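Local coordinates for Sts-2 protein (Mus musculus, PDB 3D4I) that carries acid-dependent phosphatase activity in the histidine-phosphatase domain present here and, as a whole protein, probably interferes with CBL-mediated down-regulation of receptor tyrosine kinases, at residues S8-L13 and G246-V251; Y40-P43 and P48-L51; D60-P65 and A133-L138; M129-S134 and G222-L227. One frame throughout, in Å; residues are numbered along the deposited sequence.

Contact 1: S8-L13 and G246-V251; sequences SRRGIL and GKWDLV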
loop_
_atom_site.group_PDB
_atom_site.type_symbol
_atom_site.label_atom_id
_atom_site.label_comp_id
_atom_site.label_asym_id
_atom_site.label_seq_id
_atom_site.Cartn_x
_atom_site.Cartn_y
_atom_site.Cartn_z
ATOM N N SER A 8 -0.802 7.352 33.595
ATOM C CA SER A 8 -1.054 6.719 32.297
ATOM C C SER A 8 -2.320 5.875 32.375
ATOM O O SER A 8 -2.684 5.388 33.452
ATOM C CB SER A 8 0.155 5.882 31.853
ATOM O OG SER A 8 0.590 5.056 32.914
ATOM N N ARG A 9 -2.999 5.715 31.236
ATOM C CA ARG A 9 -4.283 5.018 31.218
ATOM C C ARG A 9 -4.203 3.793 30.336
ATOM O O ARG A 9 -3.613 3.837 29.246
ATOM C CB ARG A 9 -5.395 5.945 30.721
ATOM C CG ARG A 9 -5.806 6.994 31.745
ATOM C CD ARG A 9 -6.658 8.096 31.132
ATOM N NE ARG A 9 -6.927 9.130 32.137
ATOM C CZ ARG A 9 -8.130 9.418 32.642
ATOM N NH1 ARG A 9 -9.215 8.780 32.221
ATOM N NH2 ARG A 9 -8.250 10.371 33.560
ATOM N N ARG A 10 -4.775 2.706 30.830
ATOM C CA ARG A 10 -4.953 1.495 30.056
ATOM C C ARG A 10 -5.750 1.776 28.773
ATOM O O ARG A 10 -6.786 2.451 28.807
ATOM C CB ARG A 10 -5.686 0.457 30.898
ATOM C CG ARG A 10 -5.340 -0.938 30.495
ATOM C CD ARG A 10 -6.060 -1.949 31.298
ATOM N NE ARG A 10 -5.816 -3.254 30.701
ATOM C CZ ARG A 10 -6.395 -4.386 31.083
ATOM N NH1 ARG A 10 -7.281 -4.385 32.069
ATOM N NH2 ARG A 10 -6.085 -5.522 30.452
ATOM N N GLY A 11 -5.296 1.219 27.652
ATOM C CA GLY A 11 -5.997 1.412 26.377
ATOM C C GLY A 11 -6.363 0.110 25.686
ATOM O O GLY A 11 -5.669 -0.907 25.838
ATOM N N ILE A 12 -7.458 0.149 24.929
ATOM C CA ILE A 12 -7.881 -0.967 24.075
ATOM C C ILE A 12 -8.081 -0.375 22.675
ATOM O O ILE A 12 -8.878 0.543 22.500
ATOM C CB ILE A 12 -9.185 -1.613 24.570
ATOM C CG1 ILE A 12 -8.911 -2.538 25.771
ATOM C CG2 ILE A 12 -9.904 -2.406 23.426
ATOM C CD1 ILE A 12 -8.455 -3.917 25.362
ATOM N N LEU A 13 -7.315 -0.878 21.707
ATOM C CA LEU A 13 -7.303 -0.320 20.356
ATOM C C LEU A 13 -7.753 -1.423 19.421
ATOM O O LEU A 13 -7.040 -2.410 19.204
ATOM C CB LEU A 13 -5.904 0.194 19.974
ATOM C CG LEU A 13 -5.767 0.829 18.576
ATOM C CD1 LEU A 13 -6.670 2.056 18.412
ATOM C CD2 LEU A 13 -4.283 1.201 18.354
ATOM N N GLY A 246 -12.764 2.784 36.912
ATOM C CA GLY A 246 -12.854 1.595 36.055
ATOM C C GLY A 246 -13.754 1.805 34.850
ATOM O O GLY A 246 -14.078 0.858 34.153
ATOM N N LYS A 247 -14.145 3.056 34.603
ATOM C CA LYS A 247 -14.969 3.416 33.453
ATOM C C LYS A 247 -14.072 3.599 32.245
ATOM O O LYS A 247 -12.945 4.068 32.389
ATOM C CB LYS A 247 -15.688 4.749 33.716
ATOM C CG LYS A 247 -16.866 5.012 32.802
ATOM C CD LYS A 247 -16.782 6.404 32.134
ATOM C CE LYS A 247 -17.963 6.642 31.163
ATOM N NZ LYS A 247 -18.259 5.467 30.272
ATOM N N TRP A 248 -14.594 3.252 31.072
ATOM C CA TRP A 248 -13.874 3.422 29.793
ATOM C C TRP A 248 -14.556 4.492 28.972
ATOM O O TRP A 248 -15.774 4.577 28.992
ATOM C CB TRP A 248 -13.895 2.116 28.986
ATOM C CG TRP A 248 -13.175 0.982 29.635
ATOM C CD1 TRP A 248 -13.623 0.192 30.646
ATOM C CD2 TRP A 248 -11.880 0.489 29.279
ATOM N NE1 TRP A 248 -12.673 -0.758 30.972
ATOM C CE2 TRP A 248 -11.596 -0.602 30.137
ATOM C CE3 TRP A 248 -10.931 0.859 28.309
ATOM C CZ2 TRP A 248 -10.398 -1.321 30.062
ATOM C CZ3 TRP A 248 -9.734 0.146 28.241
ATOM C CH2 TRP A 248 -9.481 -0.929 29.111
ATOM N N ASP A 249 -13.763 5.281 28.240
ATOM C CA ASP A 249 -14.253 6.334 27.349
ATOM C C ASP A 249 -13.631 6.123 25.970
ATOM O O ASP A 249 -12.474 5.715 25.877
ATOM C CB ASP A 249 -13.777 7.722 27.818
ATOM C CG ASP A 249 -14.348 8.135 29.160
ATOM O OD1 ASP A 249 -15.586 8.241 29.298
ATOM O OD2 ASP A 249 -13.534 8.379 30.074
ATOM N N LEU A 250 -14.393 6.428 24.926
ATOM C CA LEU A 250 -13.871 6.557 23.570
ATOM C C LEU A 250 -12.945 7.762 23.407
ATOM O O LEU A 250 -13.272 8.893 23.806
ATOM C CB LEU A 250 -15.013 6.730 22.602
ATOM C CG LEU A 250 -15.709 5.518 22.028
ATOM C CD1 LEU A 250 -16.921 6.024 21.314
ATOM C CD2 LEU A 250 -14.759 4.814 21.063
ATOM N N VAL A 251 -11.818 7.524 22.753
ATOM C CA VAL A 251 -10.728 8.479 22.690
ATOM C C VAL A 251 -10.271 8.474 21.226
ATOM O O VAL A 251 -10.469 7.471 20.534
ATOM C CB VAL A 251 -9.589 8.046 23.702
ATOM C CG1 VAL A 251 -8.294 8.765 23.464
ATOM C CG2 VAL A 251 -10.037 8.262 25.159
HETATM O O HOH W 1 -10.754 7.455 30.241
#
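Trp248 reaches from the end strand 248-251 to Arg10 and Ile12, spanning strand 236-241, which lies between the two in the sheet. Gly11 and Trp248, the closest CA atoms, are accordingly 8.8 Å apart. From CB outward, Trp248 has CG anti to the carbonyl carbon (chi1 -64°), and the indole swings out toward 8-13, but CB and the five-membered ring stop short of it. The touching is done at the far end of the benzo ring. CZ3 lies 3.7 Å from Ile12 CG1 and 3.8 Å from Arg10 O, while the carbonyl carbon of Gly11 sits at the ring edge. One atom further, CH2 packs on the same Ile12 CG1 and brushes the extended chain of Arg10, 4.2 Å from CD. The guanidinium of Arg10 runs on past the ring, its NH1 bonded to Ile187 O of helix 172-187, whose Ile187 side chain also touches Trp248. Nearer the surface, a water accepts a weak bond from Arg9 NH1 and donates to Asp249 OD2 at 2.9 Å. No hydrogen bond joins the segments directly; buried apolar packing carries this contact, and Arg9 and Asp249 at its margin are linked through the water, weakly on the arginine side.

Contact 2: Y40-P43 and P48-L51; sequences YYRP and PRSL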
loop_
_atom_site.group_PDB
_atom_site.type_symbol
_atom_site.label_atom_id
_atom_site.label_comp_id
_atom_site.label_asym_id
_atom_site.label_seq_id
_atom_site.Cartn_x
_atom_site.Cartn_y
_atom_site.Cartn_z
ATOM N N TYR A 40 0.197 -22.717 -6.065
ATOM C CA TYR A 40 -0.043 -21.271 -5.961
ATOM C C TYR A 40 0.874 -20.477 -6.900
ATOM O O TYR A 40 2.061 -20.749 -6.985
ATOM C CB TYR A 40 0.139 -20.792 -4.522
ATOM C CG TYR A 40 -0.033 -19.280 -4.325
ATOM C CD1 TYR A 40 -1.300 -18.706 -4.316
ATOM C CD2 TYR A 40 1.074 -18.445 -4.131
ATOM C CE1 TYR A 40 -1.469 -17.346 -4.147
ATOM C CE2 TYR A 40 0.909 -17.052 -3.958
ATOM C CZ TYR A 40 -0.367 -16.531 -3.967
ATOM O OH TYR A 40 -0.569 -15.187 -3.784
ATOM N N TYR A 41 0.319 -19.490 -7.594
ATOM C CA TYR A 41 1.147 -18.509 -8.293
ATOM C C TYR A 41 0.458 -17.147 -8.227
ATOM O O TYR A 41 -0.705 -17.077 -7.811
ATOM C CB TYR A 41 1.412 -18.972 -9.733
ATOM C CG TYR A 41 0.307 -18.667 -10.726
ATOM C CD1 TYR A 41 -0.895 -19.372 -10.719
ATOM C CD2 TYR A 41 0.489 -17.676 -11.687
ATOM C CE1 TYR A 41 -1.901 -19.089 -11.655
ATOM C CE2 TYR A 41 -0.488 -17.387 -12.614
ATOM C CZ TYR A 41 -1.679 -18.075 -12.587
ATOM O OH TYR A 41 -2.609 -17.754 -13.540
ATOM N N ARG A 42 1.153 -16.073 -8.608
ATOM C CA ARG A 42 0.571 -14.730 -8.521
ATOM C C ARG A 42 0.191 -14.248 -9.902
ATOM O O ARG A 42 1.067 -13.902 -10.684
ATOM C CB ARG A 42 1.546 -13.705 -7.908
ATOM C CG ARG A 42 2.123 -14.004 -6.550
ATOM C CD ARG A 42 3.346 -13.072 -6.250
ATOM N NE ARG A 42 2.967 -11.703 -5.879
ATOM C CZ ARG A 42 3.810 -10.674 -5.796
ATOM N NH1 ARG A 42 5.099 -10.823 -6.076
ATOM N NH2 ARG A 42 3.376 -9.485 -5.454
ATOM N N PRO A 43 -1.110 -14.224 -10.223
ATOM C CA PRO A 43 -1.510 -13.671 -11.506
ATOM C C PRO A 43 -1.552 -12.123 -11.531
ATOM O O PRO A 43 -1.749 -11.550 -12.596
ATOM C CB PRO A 43 -2.924 -14.244 -11.709
ATOM C CG PRO A 43 -3.418 -14.513 -10.331
ATOM C CD PRO A 43 -2.248 -14.748 -9.445
ATOM N N PRO A 48 -0.406 -12.116 -2.649
ATOM C CA PRO A 48 0.842 -12.137 -1.871
ATOM C C PRO A 48 1.902 -13.075 -2.464
ATOM O O PRO A 48 1.573 -13.980 -3.233
ATOM C CB PRO A 48 0.391 -12.623 -0.474
ATOM C CG PRO A 48 -0.937 -13.379 -0.733
ATOM C CD PRO A 48 -1.543 -12.727 -1.933
ATOM N N ARG A 49 3.156 -12.859 -2.088
ATOM C CA ARG A 49 4.288 -13.644 -2.594
ATOM C C ARG A 49 4.102 -15.128 -2.351
ATOM O O ARG A 49 4.473 -15.952 -3.179
ATOM C CB ARG A 49 5.611 -13.139 -1.975
ATOM C CG ARG A 49 6.550 -12.420 -2.957
ATOM C CD ARG A 49 7.663 -11.674 -2.198
ATOM N NE ARG A 49 8.991 -11.786 -2.807
ATOM C CZ ARG A 49 10.122 -11.408 -2.198
ATOM N NH1 ARG A 49 10.080 -10.892 -0.968
ATOM N NH2 ARG A 49 11.304 -11.551 -2.802
ATOM N N SER A 50 3.498 -15.472 -1.217
ATOM C CA SER A 50 3.276 -16.867 -0.854
ATOM C C SER A 50 2.054 -17.015 0.038
ATOM O O SER A 50 1.566 -16.030 0.602
ATOM C CB SER A 50 4.505 -17.432 -0.124
ATOM O OG SER A 50 4.615 -16.866 1.172
ATOM N N LEU A 51 1.562 -18.245 0.124
ATOM C CA LEU A 51 0.578 -18.653 1.117
ATOM C C LEU A 51 1.247 -19.535 2.181
ATOM O O LEU A 51 2.181 -20.299 1.856
ATOM C CB LEU A 51 -0.577 -19.416 0.471
ATOM C CG LEU A 51 -1.376 -18.727 -0.636
ATOM C CD1 LEU A 51 -2.467 -19.656 -1.186
ATOM C CD2 LEU A 51 -1.974 -17.425 -0.121
#
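Tyr40 and Arg42 lie against Pro48-Leu51 in a surface contact between two arms of one long loop, the excursion that separates helix 29-32 from helix 69-85. Neither arm is a strand or helix, and side chains rather than paired backbones join them. The Tyr40 ring is the centrepiece. CG stands anti to the backbone N (chi1 178°), which carries the ring across to the other arm, where its OH donates to Pro48 O at a short 2.5 Å. That bond runs in the carbonyl plane, onto a lone pair, with a C=O...O angle of 136°. The Pro48 ring also closes on the hydroxyl, CD being 3.2 Å from Tyr40 OH. Leu51 takes one face of the tyrosine in a CH-pi contact, its CG 3.8 Å from the ring centroid and 16° off the normal, while the carbonyl oxygens of Pro48 and Arg49 lie at the ring edge. In the histidine-phosphatase domain this loop is part of the long link between the first strand, 11-16, and helix 69-85, and here it also meets the dimer partner. Arg42 lays its CG 3.4 Å from Pro48 O, then bends at chi3 so that Arg49 N comes over one guanidinium face and NH1 approaches Arg49 CG at 3.8 Å. Its NE and NH2 are bonded to Phe47 O and Leu45 O in the residues that connect the two arms. Arg49 instead sends its guanidinium outward, to salt bridges with Glu80 and Asp84 of the second subunit, whose Leu77 packs on Arg42.

Contact 3: D60-P65 and A133-L138; sequences DFENDP and ASKATL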
loop_
_atom_site.group_PDB
_atom_site.type_symbol
_atom_site.label_atom_id
_atom_site.label_comp_id
_atom_site.label_asym_id
_atom_site.label_seq_id
_atom_site.Cartn_x
_atom_site.Cartn_y
_atom_site.Cartn_z
ATOM N N ASP A 60 -8.026 -25.029 1.474
ATOM C CA ASP A 60 -8.605 -24.509 2.720
ATOM C C ASP A 60 -8.651 -22.979 2.811
ATOM O O ASP A 60 -9.361 -22.418 3.652
ATOM C CB ASP A 60 -7.873 -25.096 3.929
ATOM C CG ASP A 60 -8.191 -26.568 4.161
ATOM O OD1 ASP A 60 -9.097 -27.122 3.492
ATOM O OD2 ASP A 60 -7.516 -27.177 5.025
ATOM N N PHE A 61 -7.902 -22.302 1.940
ATOM C CA PHE A 61 -7.932 -20.842 1.863
ATOM C C PHE A 61 -9.247 -20.304 1.301
ATOM O O PHE A 61 -9.564 -19.128 1.474
ATOM C CB PHE A 61 -6.758 -20.333 1.039
ATOM C CG PHE A 61 -5.425 -20.544 1.691
ATOM C CD1 PHE A 61 -4.944 -19.642 2.642
ATOM C CD2 PHE A 61 -4.631 -21.639 1.340
ATOM C CE1 PHE A 61 -3.706 -19.837 3.238
ATOM C CE2 PHE A 61 -3.375 -21.834 1.935
ATOM C CZ PHE A 61 -2.912 -20.939 2.875
ATOM N N GLU A 62 -10.003 -21.186 0.647
ATOM C CA GLU A 62 -11.341 -20.901 0.099
ATOM C C GLU A 62 -12.077 -19.874 0.976
ATOM O O GLU A 62 -12.428 -18.793 0.504
ATOM C CB GLU A 62 -12.134 -22.229 -0.041
ATOM C CG GLU A 62 -13.655 -22.086 -0.179
ATOM C CD GLU A 62 -14.396 -23.422 -0.243
ATOM O OE1 GLU A 62 -14.019 -24.384 0.463
ATOM O OE2 GLU A 62 -15.390 -23.499 -0.993
ATOM N N ASN A 63 -12.251 -20.195 2.256
ATOM C CA ASN A 63 -13.059 -19.378 3.184
ATOM C C ASN A 63 -12.259 -18.561 4.188
ATOM O O ASN A 63 -12.835 -17.977 5.124
ATOM C CB ASN A 63 -14.040 -20.276 3.956
ATOM C CG ASN A 63 -15.084 -20.904 3.051
ATOM O OD1 ASN A 63 -15.613 -20.252 2.133
ATOM N ND2 ASN A 63 -15.378 -22.173 3.292
ATOM N N ASP A 64 -10.944 -18.529 3.999
ATOM C CA ASP A 64 -10.033 -17.935 4.973
ATOM C C ASP A 64 -8.922 -17.255 4.190
ATOM O O ASP A 64 -7.777 -17.662 4.248
ATOM C CB ASP A 64 -9.488 -19.015 5.921
ATOM C CG ASP A 64 -8.650 -18.440 7.070
ATOM O OD1 ASP A 64 -8.926 -17.306 7.556
ATOM O OD2 ASP A 64 -7.711 -19.136 7.488
ATOM N N PRO A 65 -9.279 -16.213 3.427
ATOM C CA PRO A 65 -8.320 -15.623 2.492
ATOM C C PRO A 65 -7.222 -14.776 3.165
ATOM O O PRO A 65 -7.453 -14.214 4.251
ATOM C CB PRO A 65 -9.209 -14.791 1.568
ATOM C CG PRO A 65 -10.359 -14.365 2.484
ATOM C CD PRO A 65 -10.604 -15.561 3.361
ATOM N N ALA A 133 -18.932 -18.672 6.215
ATOM C CA ALA A 133 -19.349 -20.042 5.863
ATOM C C ALA A 133 -19.454 -20.902 7.112
ATOM O O ALA A 133 -18.644 -20.769 8.024
ATOM C CB ALA A 133 -18.363 -20.670 4.870
ATOM N N SER A 134 -20.446 -21.792 7.152
ATOM C CA SER A 134 -20.690 -22.619 8.343
ATOM C C SER A 134 -19.482 -23.450 8.745
ATOM O O SER A 134 -19.239 -23.658 9.935
ATOM C CB SER A 134 -21.900 -23.527 8.141
ATOM O OG SER A 134 -22.977 -22.779 7.611
ATOM N N LYS A 135 -18.717 -23.896 7.748
ATOM C CA LYS A 135 -17.531 -24.724 7.978
ATOM C C LYS A 135 -16.253 -23.888 8.148
ATOM O O LYS A 135 -15.151 -24.435 8.230
ATOM C CB LYS A 135 -17.389 -25.799 6.881
ATOM C CG LYS A 135 -17.175 -25.270 5.456
ATOM C CD LYS A 135 -17.143 -26.415 4.425
ATOM C CE LYS A 135 -16.089 -26.177 3.332
ATOM N NZ LYS A 135 -14.683 -26.418 3.807
ATOM N N ALA A 136 -16.410 -22.563 8.231
ATOM C CA ALA A 136 -15.274 -21.654 8.454
ATOM C C ALA A 136 -14.380 -22.056 9.628
ATOM O O ALA A 136 -13.159 -22.002 9.517
ATOM C CB ALA A 136 -15.752 -20.213 8.635
ATOM N N THR A 137 -14.981 -22.470 10.743
ATOM C CA THR A 137 -14.197 -22.755 11.954
ATOM C C THR A 137 -13.397 -24.049 11.862
ATOM O O THR A 137 -12.399 -24.220 12.575
ATOM C CB THR A 137 -15.046 -22.760 13.251
ATOM O OG1 THR A 137 -15.733 -24.014 13.393
ATOM C CG2 THR A 137 -16.038 -21.594 13.261
ATOM N N LEU A 138 -13.835 -24.943 10.979
ATOM C CA LEU A 138 -13.149 -26.216 10.739
ATOM C C LEU A 138 -11.900 -26.003 9.899
ATOM O O LEU A 138 -11.131 -26.936 9.662
ATOM C CB LEU A 138 -14.087 -27.208 10.030
ATOM C CG LEU A 138 -15.444 -27.460 10.701
ATOM C CD1 LEU A 138 -16.301 -28.408 9.864
ATOM C CD2 LEU A 138 -15.273 -27.988 12.134
HETATM O O HOH W 2 -16.214 -17.935 5.624
#
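One face of the Asn63 side-chain amide carries the methyl of Ala133: Ala133 CB is 3.7 Å from ND2, 3.8 Å from CG and 3.9 Å from OD1, almost equally far from all three heavy atoms. At the nitrogen end, near the amide plane, comes Lys135 CE, 4.1 Å from Asn63 ND2; the two side chains cross at about a right angle. The second flat group, the Glu62 carboxylate, turns OE1 toward the same lysine; OE1 to Lys135 NZ is 4.0 Å, a long salt bridge, and a doubtful one, since Glu62 is modelled in two conformers. Lys135 gets there by tucking CG between its backbone N and carbonyl carbon (chi1 63°) and bending at chi3 and chi4. No direct hydrogen bond crosses the contact. A water bridges the backbones, accepting from Ala133 N at 2.9 Å and donating weakly to Asn63 O. Next to Asn63, Asp64 turns to other partners, a salt bridge with Arg54 and a bond from Leu98 N. The lysine belongs to a type I beta turn, Ala133 to Ala136, closed by Ala136 N to Ala133 O: two surface loops of the histidine-phosphatase domain meet here, one of them through a compact turn.

Contact 4: M129-S134 and G222-L227; sequences MKWEAS and GDFAQL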
loop_
_atom_site.group_PDB
_atom_site.type_symbol
_atom_site.label_atom_id
_atom_site.label_comp_id
_atom_site.label_asym_id
_atom_site.label_seq_id
_atom_site.Cartn_x
_atom_site.Cartn_y
_atom_site.Cartn_z
ATOM N N MET A 129 -20.943 -15.265 12.875
ATOM C CA MET A 129 -21.011 -16.476 12.020
ATOM C C MET A 129 -22.017 -16.363 10.893
ATOM O O MET A 129 -21.885 -17.028 9.871
ATOM C CB MET A 129 -21.306 -17.736 12.860
ATOM C CG MET A 129 -20.211 -18.069 13.880
ATOM S SD MET A 129 -18.701 -18.641 13.068
ATOM C CE MET A 129 -19.295 -20.243 12.466
ATOM N N LYS A 130 -23.028 -15.526 11.104
ATOM C CA LYS A 130 -23.997 -15.142 10.086
ATOM C C LYS A 130 -23.326 -14.717 8.780
ATOM O O LYS A 130 -23.883 -14.937 7.710
ATOM C CB LYS A 130 -24.830 -13.969 10.618
ATOM C CG LYS A 130 -25.882 -13.388 9.663
ATOM C CD LYS A 130 -27.091 -14.283 9.567
ATOM C CE LYS A 130 -27.975 -14.170 10.796
ATOM N NZ LYS A 130 -29.154 -15.093 10.689
ATOM N N TRP A 131 -22.145 -14.100 8.882
ATOM C CA TRP A 131 -21.458 -13.551 7.715
ATOM C C TRP A 131 -20.281 -14.385 7.242
ATOM O O TRP A 131 -19.495 -13.925 6.411
ATOM C CB TRP A 131 -21.014 -12.104 7.982
ATOM C CG TRP A 131 -22.174 -11.213 8.238
ATOM C CD1 TRP A 131 -23.456 -11.364 7.751
ATOM C CD2 TRP A 131 -22.186 -10.030 9.038
ATOM N NE1 TRP A 131 -24.251 -10.341 8.199
ATOM C CE2 TRP A 131 -23.495 -9.508 8.989
ATOM C CE3 TRP A 131 -21.208 -9.349 9.787
ATOM C CZ2 TRP A 131 -23.857 -8.334 9.656
ATOM C CZ3 TRP A 131 -21.574 -8.176 10.457
ATOM C CH2 TRP A 131 -22.891 -7.682 10.378
ATOM N N GLU A 132 -20.175 -15.609 7.755
ATOM C CA GLU A 132 -19.110 -16.536 7.372
ATOM C C GLU A 132 -19.695 -17.892 6.979
ATOM O O GLU A 132 -20.828 -18.215 7.336
ATOM C CB GLU A 132 -18.096 -16.700 8.505
ATOM C CG GLU A 132 -17.366 -15.412 8.901
ATOM C CD GLU A 132 -16.154 -15.107 8.036
ATOM O OE1 GLU A 132 -15.646 -15.999 7.325
ATOM O OE2 GLU A 132 -15.697 -13.953 8.060
ATOM N N ALA A 133 -18.932 -18.672 6.215
ATOM C CA ALA A 133 -19.349 -20.042 5.863
ATOM C C ALA A 133 -19.454 -20.902 7.112
ATOM O O ALA A 133 -18.644 -20.769 8.024
ATOM C CB ALA A 133 -18.363 -20.670 4.870
ATOM N N SER A 134 -20.446 -21.792 7.152
ATOM C CA SER A 134 -20.690 -22.619 8.343
ATOM C C SER A 134 -19.482 -23.450 8.745
ATOM O O SER A 134 -19.239 -23.658 9.935
ATOM C CB SER A 134 -21.900 -23.527 8.141
ATOM O OG SER A 134 -22.977 -22.779 7.611
ATOM N N GLY A 222 -29.785 -3.839 12.675
ATOM C CA GLY A 222 -29.780 -3.109 11.395
ATOM C C GLY A 222 -28.865 -1.904 11.431
ATOM O O GLY A 222 -28.140 -1.626 10.483
ATOM N N ASP A 223 -28.911 -1.200 12.557
ATOM C CA ASP A 223 -28.037 -0.086 12.868
ATOM C C ASP A 223 -26.571 -0.530 12.918
ATOM O O ASP A 223 -25.688 0.146 12.379
ATOM C CB ASP A 223 -28.493 0.503 14.213
ATOM C CG ASP A 223 -29.698 1.411 14.069
ATOM O OD1 ASP A 223 -29.834 2.067 13.010
ATOM O OD2 ASP A 223 -30.506 1.471 15.016
ATOM N N PHE A 224 -26.325 -1.670 13.558
ATOM C CA PHE A 224 -24.972 -2.266 13.641
ATOM C C PHE A 224 -24.462 -2.590 12.218
ATOM O O PHE A 224 -23.384 -2.160 11.828
ATOM C CB PHE A 224 -25.047 -3.487 14.558
ATOM C CG PHE A 224 -23.880 -4.446 14.465
ATOM C CD1 PHE A 224 -22.693 -4.197 15.148
ATOM C CD2 PHE A 224 -24.015 -5.652 13.773
ATOM C CE1 PHE A 224 -21.621 -5.113 15.078
ATOM C CE2 PHE A 224 -22.951 -6.576 13.710
ATOM C CZ PHE A 224 -21.763 -6.294 14.368
ATOM N N ALA A 225 -25.277 -3.282 11.429
ATOM C CA ALA A 225 -24.867 -3.694 10.079
ATOM C C ALA A 225 -24.520 -2.502 9.165
ATOM O O ALA A 225 -23.530 -2.529 8.411
ATOM C CB ALA A 225 -25.945 -4.601 9.461
ATOM N N GLN A 226 -25.318 -1.445 9.258
ATOM C CA GLN A 226 -25.083 -0.200 8.504
ATOM C C GLN A 226 -23.773 0.456 8.935
ATOM O O GLN A 226 -22.982 0.905 8.093
ATOM C CB GLN A 226 -26.275 0.770 8.659
ATOM C CG GLN A 226 -27.516 0.336 7.879
ATOM C CD GLN A 226 -28.813 0.988 8.338
ATOM O OE1 GLN A 226 -29.887 0.413 8.182
ATOM N NE2 GLN A 226 -28.722 2.190 8.907
ATOM N N LEU A 227 -23.507 0.429 10.244
ATOM C CA LEU A 227 -22.329 1.057 10.829
ATOM C C LEU A 227 -21.044 0.368 10.408
ATOM O O LEU A 227 -20.064 1.030 10.069
ATOM C CB LEU A 227 -22.436 1.014 12.366
ATOM C CG LEU A 227 -21.916 2.132 13.271
ATOM C CD1 LEU A 227 -23.068 3.031 13.688
ATOM C CD2 LEU A 227 -21.272 1.523 14.526
#
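Trp131 follows a short 3-10 segment, 129-130, whose turn is closed by Glu132 N bonding to Met129 O, whereas Phe224 and Ala225 sit in regular alpha-helix, Gln226 N bonding back to Gly222 O. The backbones stay well apart, 10.7 Å between the CA atoms of Trp131 and Ala225, so long side chains must bridge them. Trp131 points across with CG anti to the carbonyl carbon (chi1 -62°), and Phe224, with CG anti to its backbone N (chi1 163°), comes from the other side to slide past it in the opposite direction. The rings meet rim to rim, neither lying over the other: their planes differ by 8°, and the centroid of the tryptophan six-membered ring is 5.8 Å from that of the phenylalanine. The touch itself is Trp131 CH2 on Phe224 CE2 at 3.5 Å. Ala225 adds its methyl, CB 4.3 Å from Trp131 CZ2, and no polar bond joins the segments. Around this pair, Trp128 meets Trp131 edge to face, and Tyr172, at the start of helix 172-187, meets the Phe224 ring. Helix 205-208 packs Asp207 against Phe224. The loop carrying Trp131 thus meets helix 221-229 through the same Phe224 that packs on helices 205-208 and 172-187.

How the contacts relate
Contact 1 ties strand 11-16, near the start of the chain, to 248-251, one of the two outermost strands, and the other three fall between its segments along the chain. Strand 11-16 runs into the Arg-His-Gly motif that in this family marks the phosphatase site. Contacts 1 and 2 lie on opposite sides of the chain's centre, about 40 Å apart between centres, and both, like contact 4, touch the second subunit. Contact 2 packs on contact 3 (Leu51 CB to Phe61 CZ, 3.7 Å), and contact 3 on contact 4 (Thr137 CG2 to Met129 CE, 3.6 Å), with which it shares Ala133 and Ser134. Contact 4 comes within about 9 Å of contact 1 between nearest atoms.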